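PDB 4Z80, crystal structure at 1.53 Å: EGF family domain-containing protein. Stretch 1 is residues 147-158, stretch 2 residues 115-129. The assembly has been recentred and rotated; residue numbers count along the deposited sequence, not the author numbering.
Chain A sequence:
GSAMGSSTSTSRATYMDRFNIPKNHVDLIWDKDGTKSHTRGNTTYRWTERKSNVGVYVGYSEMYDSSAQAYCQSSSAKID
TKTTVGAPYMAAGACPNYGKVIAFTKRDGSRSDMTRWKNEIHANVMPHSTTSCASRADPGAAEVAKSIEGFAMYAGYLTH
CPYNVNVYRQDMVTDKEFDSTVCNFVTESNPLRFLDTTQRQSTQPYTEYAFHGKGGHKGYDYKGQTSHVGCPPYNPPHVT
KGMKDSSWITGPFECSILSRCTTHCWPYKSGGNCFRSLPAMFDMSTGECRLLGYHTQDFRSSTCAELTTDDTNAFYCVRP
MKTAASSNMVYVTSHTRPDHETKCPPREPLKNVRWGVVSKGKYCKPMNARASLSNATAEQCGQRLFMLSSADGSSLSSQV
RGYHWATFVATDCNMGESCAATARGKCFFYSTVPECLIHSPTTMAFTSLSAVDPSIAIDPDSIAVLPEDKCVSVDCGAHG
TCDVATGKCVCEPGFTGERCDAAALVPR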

# COMPACT_ATOMS: atom_id res chain seq x y z
N SER A 147 -14.27 -13.96 -11.09
CA SER A 147 -15.45 -13.17 -10.79
C SER A 147 -15.50 -12.65 -9.36
O SER A 147 -16.32 -11.78 -9.06
CB SER A 147 -16.71 -13.99 -11.09
OG SER A 147 -16.73 -15.18 -10.32
N ILE A 148 -14.62 -13.15 -8.48
CA ILE A 148 -14.51 -12.60 -7.13
C ILE A 148 -13.10 -12.06 -6.83
O ILE A 148 -12.79 -11.78 -5.67
CB ILE A 148 -14.89 -13.64 -6.04
CG1 ILE A 148 -13.83 -14.75 -5.91
CG2 ILE A 148 -16.26 -14.25 -6.33
CD1 ILE A 148 -13.89 -15.48 -4.57
N GLU A 149 -12.27 -11.91 -7.85
CA GLU A 149 -10.91 -11.40 -7.66
C GLU A 149 -10.91 -10.08 -6.90
O GLU A 149 -11.73 -9.20 -7.17
CB GLU A 149 -10.21 -11.19 -9.01
CG GLU A 149 -8.76 -10.73 -8.87
CD GLU A 149 -8.12 -10.26 -10.17
OE1 GLU A 149 -8.82 -9.63 -11.00
OE2 GLU A 149 -6.91 -10.49 -10.35
N GLY A 150 -9.96 -9.94 -5.97
CA GLY A 150 -9.71 -8.68 -5.30
C GLY A 150 -8.31 -8.17 -5.64
O GLY A 150 -7.80 -8.42 -6.73
N PHE A 151 -7.70 -7.49 -4.68
CA PHE A 151 -6.38 -6.88 -4.88
C PHE A 151 -5.31 -7.42 -3.94
O PHE A 151 -4.16 -7.00 -4.02
CB PHE A 151 -6.47 -5.37 -4.69
CG PHE A 151 -6.37 -4.59 -5.96
CD1 PHE A 151 -7.21 -4.85 -7.02
CD2 PHE A 151 -5.45 -3.56 -6.07
CE1 PHE A 151 -7.12 -4.12 -8.19
CE2 PHE A 151 -5.36 -2.82 -7.24
CZ PHE A 151 -6.20 -3.11 -8.29
N ALA A 152 -5.67 -8.34 -3.05
CA ALA A 152 -4.72 -8.78 -2.03
C ALA A 152 -3.71 -9.78 -2.58
O ALA A 152 -4.05 -10.66 -3.35
CB ALA A 152 -5.45 -9.39 -0.85
N MET A 153 -2.46 -9.65 -2.15
CA MET A 153 -1.43 -10.58 -2.57
C MET A 153 -1.71 -11.97 -2.00
O MET A 153 -2.36 -12.10 -0.96
CB MET A 153 -0.05 -10.07 -2.14
CG MET A 153 1.12 -10.88 -2.66
SD MET A 153 1.04 -11.06 -4.45
CE MET A 153 2.57 -11.96 -4.75
N TYR A 154 -1.21 -12.99 -2.69
CA TYR A 154 -1.30 -14.37 -2.22
C TYR A 154 -0.80 -14.47 -0.79
O TYR A 154 0.10 -13.74 -0.37
CB TYR A 154 -0.49 -15.29 -3.14
CG TYR A 154 -0.86 -15.15 -4.60
CD1 TYR A 154 -2.10 -15.58 -5.06
CD2 TYR A 154 0.02 -14.59 -5.50
CE1 TYR A 154 -2.46 -15.45 -6.38
CE2 TYR A 154 -0.32 -14.46 -6.84
CZ TYR A 154 -1.56 -14.89 -7.28
OH TYR A 154 -1.91 -14.76 -8.61
N ALA A 155 -1.41 -15.37 -0.03
CA ALA A 155 -1.10 -15.48 1.39
C ALA A 155 0.34 -15.88 1.66
O ALA A 155 0.93 -15.45 2.65
CB ALA A 155 -2.03 -16.48 2.04
N GLY A 156 0.89 -16.71 0.79
CA GLY A 156 2.25 -17.19 0.97
C GLY A 156 2.64 -18.06 -0.20
O GLY A 156 1.86 -18.29 -1.12
N TYR A 157 3.88 -18.55 -0.17
CA TYR A 157 4.41 -19.38 -1.24
C TYR A 157 5.56 -20.21 -0.68
O TYR A 157 6.46 -19.67 -0.02
CB TYR A 157 4.87 -18.51 -2.43
CG TYR A 157 5.57 -19.30 -3.51
CD1 TYR A 157 4.88 -20.24 -4.27
CD2 TYR A 157 6.92 -19.11 -3.76
CE1 TYR A 157 5.53 -20.96 -5.25
CE2 TYR A 157 7.57 -19.83 -4.74
CZ TYR A 157 6.88 -20.76 -5.47
OH TYR A 157 7.55 -21.47 -6.44
N LEU A 158 5.51 -21.53 -0.92
CA LEU A 158 6.41 -22.52 -0.31
C LEU A 158 6.20 -22.53 1.21
O LEU A 158 5.41 -21.77 1.74
CB LEU A 158 7.88 -22.24 -0.66
CG LEU A 158 8.15 -22.13 -2.17
CD1 LEU A 158 9.61 -21.80 -2.44
CD2 LEU A 158 7.74 -23.40 -2.90
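Stretch 2, residues 115-129: TRWKNEIHANVMPHS

How does stretch 2 run along stretch 1? It begins with a short 3-10 turn, Arg116 to Lys118, then runs extended from Asn119 to His122, turns through Ala123 to Val125, where Asn124 takes positive phi, and passes a cis peptide before Pro127. Register is set where the CA atoms of Gly150 and Asn119 lie 4.2 Å apart and those of Ala152 and Glu120 4.3 Å apart, the latter pair forming a single beta bridge. From there both chains advance the same way, Tyr154 meeting Glu120 to Met126 and Tyr157 reaching Met126 and His128.

What lets the backbones come so close? Gly150 has no side chain, and a CB there would clash with the carbonyl oxygens of Arg116 and Asn119. Its bare CA instead sits 3.1 Å from Asn119 O. Around this hollow Gly150 N donates to Glu120 O (2.9 Å), Phe151 N to Trp117 O (2.9 Å) and Ala152 N to Asn119 O (3.0 Å), while Ile121 N answers to Ala152 O (2.9 Å).

How is the near end fastened? Side chains reach across to backbone: Arg116 NE bonds Glu149 O at 2.7 Å, and Asn119 ND2 bonds Ile148 O at 2.8 Å. In return, extended Glu149 passes Ile121 and places OE2 2.8 Å from His122 N, capturing that amide.

Which bump is most deeply covered by the other stretch? The Tyr154 ring, with 150 Å² of the residue covered, which enters a slot in stretch 2. Ile121 CG1 lies over one face and Met126 CG over the opposite face, each 4.0 Å from the ring centroid; Glu120 OE1 is at the edge. At the tip, Tyr154 OH accepts from Ala123 N at 3.1 Å and touches Val125 CB at 3.5 Å.

What closes the far end? Met126 also serves Tyr157, its CE 3.9 Å from Tyr157 CD1, and Tyr157 OH approaches His128 CD2 at 3.4 Å.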

# COMPACT_ATOMS: atom_id res chain seq x y z
N THR A 115 -14.73 -3.08 0.00
CA THR A 115 -14.15 -4.23 0.72
C THR A 115 -13.75 -5.37 -0.22
O THR A 115 -13.08 -6.32 0.20
CB THR A 115 -15.12 -4.80 1.79
OG1 THR A 115 -16.33 -5.25 1.18
CG2 THR A 115 -15.44 -3.73 2.84
N ARG A 116 -14.13 -5.29 -1.48
CA ARG A 116 -13.77 -6.29 -2.47
C ARG A 116 -12.25 -6.50 -2.56
O ARG A 116 -11.79 -7.61 -2.84
CB ARG A 116 -14.36 -5.88 -3.83
CG ARG A 116 -13.96 -6.74 -5.00
CD ARG A 116 -14.59 -8.13 -5.00
NE ARG A 116 -14.24 -8.71 -6.29
CZ ARG A 116 -14.94 -8.58 -7.41
NH1 ARG A 116 -16.13 -7.98 -7.41
NH2 ARG A 116 -14.46 -9.08 -8.53
N TRP A 117 -11.47 -5.44 -2.33
CA TRP A 117 -10.02 -5.52 -2.44
C TRP A 117 -9.41 -6.60 -1.55
O TRP A 117 -8.32 -7.08 -1.84
CB TRP A 117 -9.37 -4.16 -2.12
CG TRP A 117 -9.46 -3.76 -0.67
CD1 TRP A 117 -10.42 -2.99 -0.10
CD2 TRP A 117 -8.55 -4.12 0.38
NE1 TRP A 117 -10.17 -2.85 1.25
CE2 TRP A 117 -9.03 -3.53 1.57
CE3 TRP A 117 -7.37 -4.87 0.43
CZ2 TRP A 117 -8.37 -3.68 2.80
CZ3 TRP A 117 -6.73 -5.02 1.65
CH2 TRP A 117 -7.23 -4.43 2.81
N LYS A 118 -10.12 -6.99 -0.50
CA LYS A 118 -9.57 -7.96 0.46
C LYS A 118 -9.45 -9.36 -0.10
O LYS A 118 -8.70 -10.17 0.44
CB LYS A 118 -10.43 -7.98 1.72
CG LYS A 118 -10.36 -6.69 2.49
CD LYS A 118 -11.18 -6.77 3.76
CE LYS A 118 -11.18 -5.45 4.50
NZ LYS A 118 -12.06 -5.50 5.70
N ASN A 119 -10.21 -9.68 -1.14
CA ASN A 119 -10.05 -10.98 -1.80
C ASN A 119 -8.70 -11.02 -2.52
O ASN A 119 -8.20 -9.99 -2.95
CB ASN A 119 -11.16 -11.24 -2.81
CG ASN A 119 -12.54 -11.29 -2.18
OD1 ASN A 119 -12.70 -11.19 -0.97
ND2 ASN A 119 -13.56 -11.43 -3.03
N GLU A 120 -8.11 -12.20 -2.64
CA GLU A 120 -6.84 -12.31 -3.34
C GLU A 120 -6.97 -12.02 -4.83
O GLU A 120 -8.05 -12.11 -5.42
CB GLU A 120 -6.23 -13.69 -3.15
CG GLU A 120 -5.59 -13.89 -1.79
CD GLU A 120 -4.82 -15.19 -1.69
OE1 GLU A 120 -4.71 -15.91 -2.70
OE2 GLU A 120 -4.32 -15.48 -0.59
N ILE A 121 -5.83 -11.70 -5.43
CA ILE A 121 -5.73 -11.53 -6.88
C ILE A 121 -5.84 -12.85 -7.62
O ILE A 121 -5.72 -13.94 -7.04
CB ILE A 121 -4.40 -10.84 -7.26
CG1 ILE A 121 -3.19 -11.73 -6.92
CG2 ILE A 121 -4.30 -9.48 -6.57
CD1 ILE A 121 -1.83 -11.15 -7.35
N HIS A 122 -6.08 -12.74 -8.93
CA HIS A 122 -6.05 -13.87 -9.84
C HIS A 122 -5.10 -13.51 -10.99
O HIS A 122 -5.55 -13.20 -12.09
CB HIS A 122 -7.45 -14.20 -10.37
CG HIS A 122 -7.50 -15.45 -11.20
ND1 HIS A 122 -8.22 -16.56 -10.81
CD2 HIS A 122 -6.90 -15.78 -12.37
CE1 HIS A 122 -8.07 -17.52 -11.71
NE2 HIS A 122 -7.27 -17.07 -12.66
N ALA A 123 -3.80 -13.52 -10.72
CA ALA A 123 -2.83 -13.11 -11.73
C ALA A 123 -2.28 -14.29 -12.54
O ALA A 123 -1.30 -14.13 -13.27
CB ALA A 123 -1.68 -12.35 -11.07
N ASN A 124 -2.91 -15.46 -12.42
CA ASN A 124 -2.51 -16.66 -13.16
C ASN A 124 -1.09 -17.09 -12.78
O ASN A 124 -0.22 -17.27 -13.64
CB ASN A 124 -2.63 -16.43 -14.67
CG ASN A 124 -4.05 -16.09 -15.09
OD1 ASN A 124 -4.99 -16.80 -14.76
ND2 ASN A 124 -4.20 -14.99 -15.82
N VAL A 125 -0.88 -17.25 -11.48
CA VAL A 125 0.41 -17.60 -10.90
C VAL A 125 0.39 -18.96 -10.19
O VAL A 125 1.31 -19.75 -10.39
CB VAL A 125 0.87 -16.52 -9.90
CG1 VAL A 125 2.16 -16.93 -9.17
CG2 VAL A 125 1.08 -15.19 -10.62
N MET A 126 -0.64 -19.21 -9.39
CA MET A 126 -0.70 -20.39 -8.52
C MET A 126 -1.57 -21.49 -9.13
O MET A 126 -2.71 -21.23 -9.51
CB MET A 126 -1.24 -20.02 -7.13
CG MET A 126 -0.46 -18.93 -6.41
SD MET A 126 1.28 -19.38 -6.16
CE MET A 126 1.85 -17.97 -5.20
N PRO A 127 -1.06 -22.73 -9.19
CA PRO A 127 0.24 -23.19 -8.72
C PRO A 127 1.37 -22.82 -9.66
O PRO A 127 1.20 -22.87 -10.88
CB PRO A 127 0.07 -24.71 -8.68
CG PRO A 127 -0.88 -24.98 -9.80
CD PRO A 127 -1.86 -23.83 -9.74
N HIS A 128 2.51 -22.44 -9.10
CA HIS A 128 3.65 -22.07 -9.92
C HIS A 128 4.35 -23.31 -10.46
O HIS A 128 4.89 -23.29 -11.56
CB HIS A 128 4.62 -21.22 -9.11
CG HIS A 128 5.80 -20.75 -9.89
ND1 HIS A 128 5.70 -19.82 -10.90
CD2 HIS A 128 7.11 -21.10 -9.83
CE1 HIS A 128 6.89 -19.61 -11.42
NE2 HIS A 128 7.76 -20.37 -10.79
N SER A 129 4.34 -24.37 -9.66
CA SER A 129 4.91 -25.65 -10.06
C SER A 129 4.03 -26.78 -9.57
O SER A 129 3.39 -26.67 -8.52
CB SER A 129 6.33 -25.81 -9.50
OG SER A 129 6.82 -27.13 -9.73
O HOH W 1 -3.83 -13.32 1.03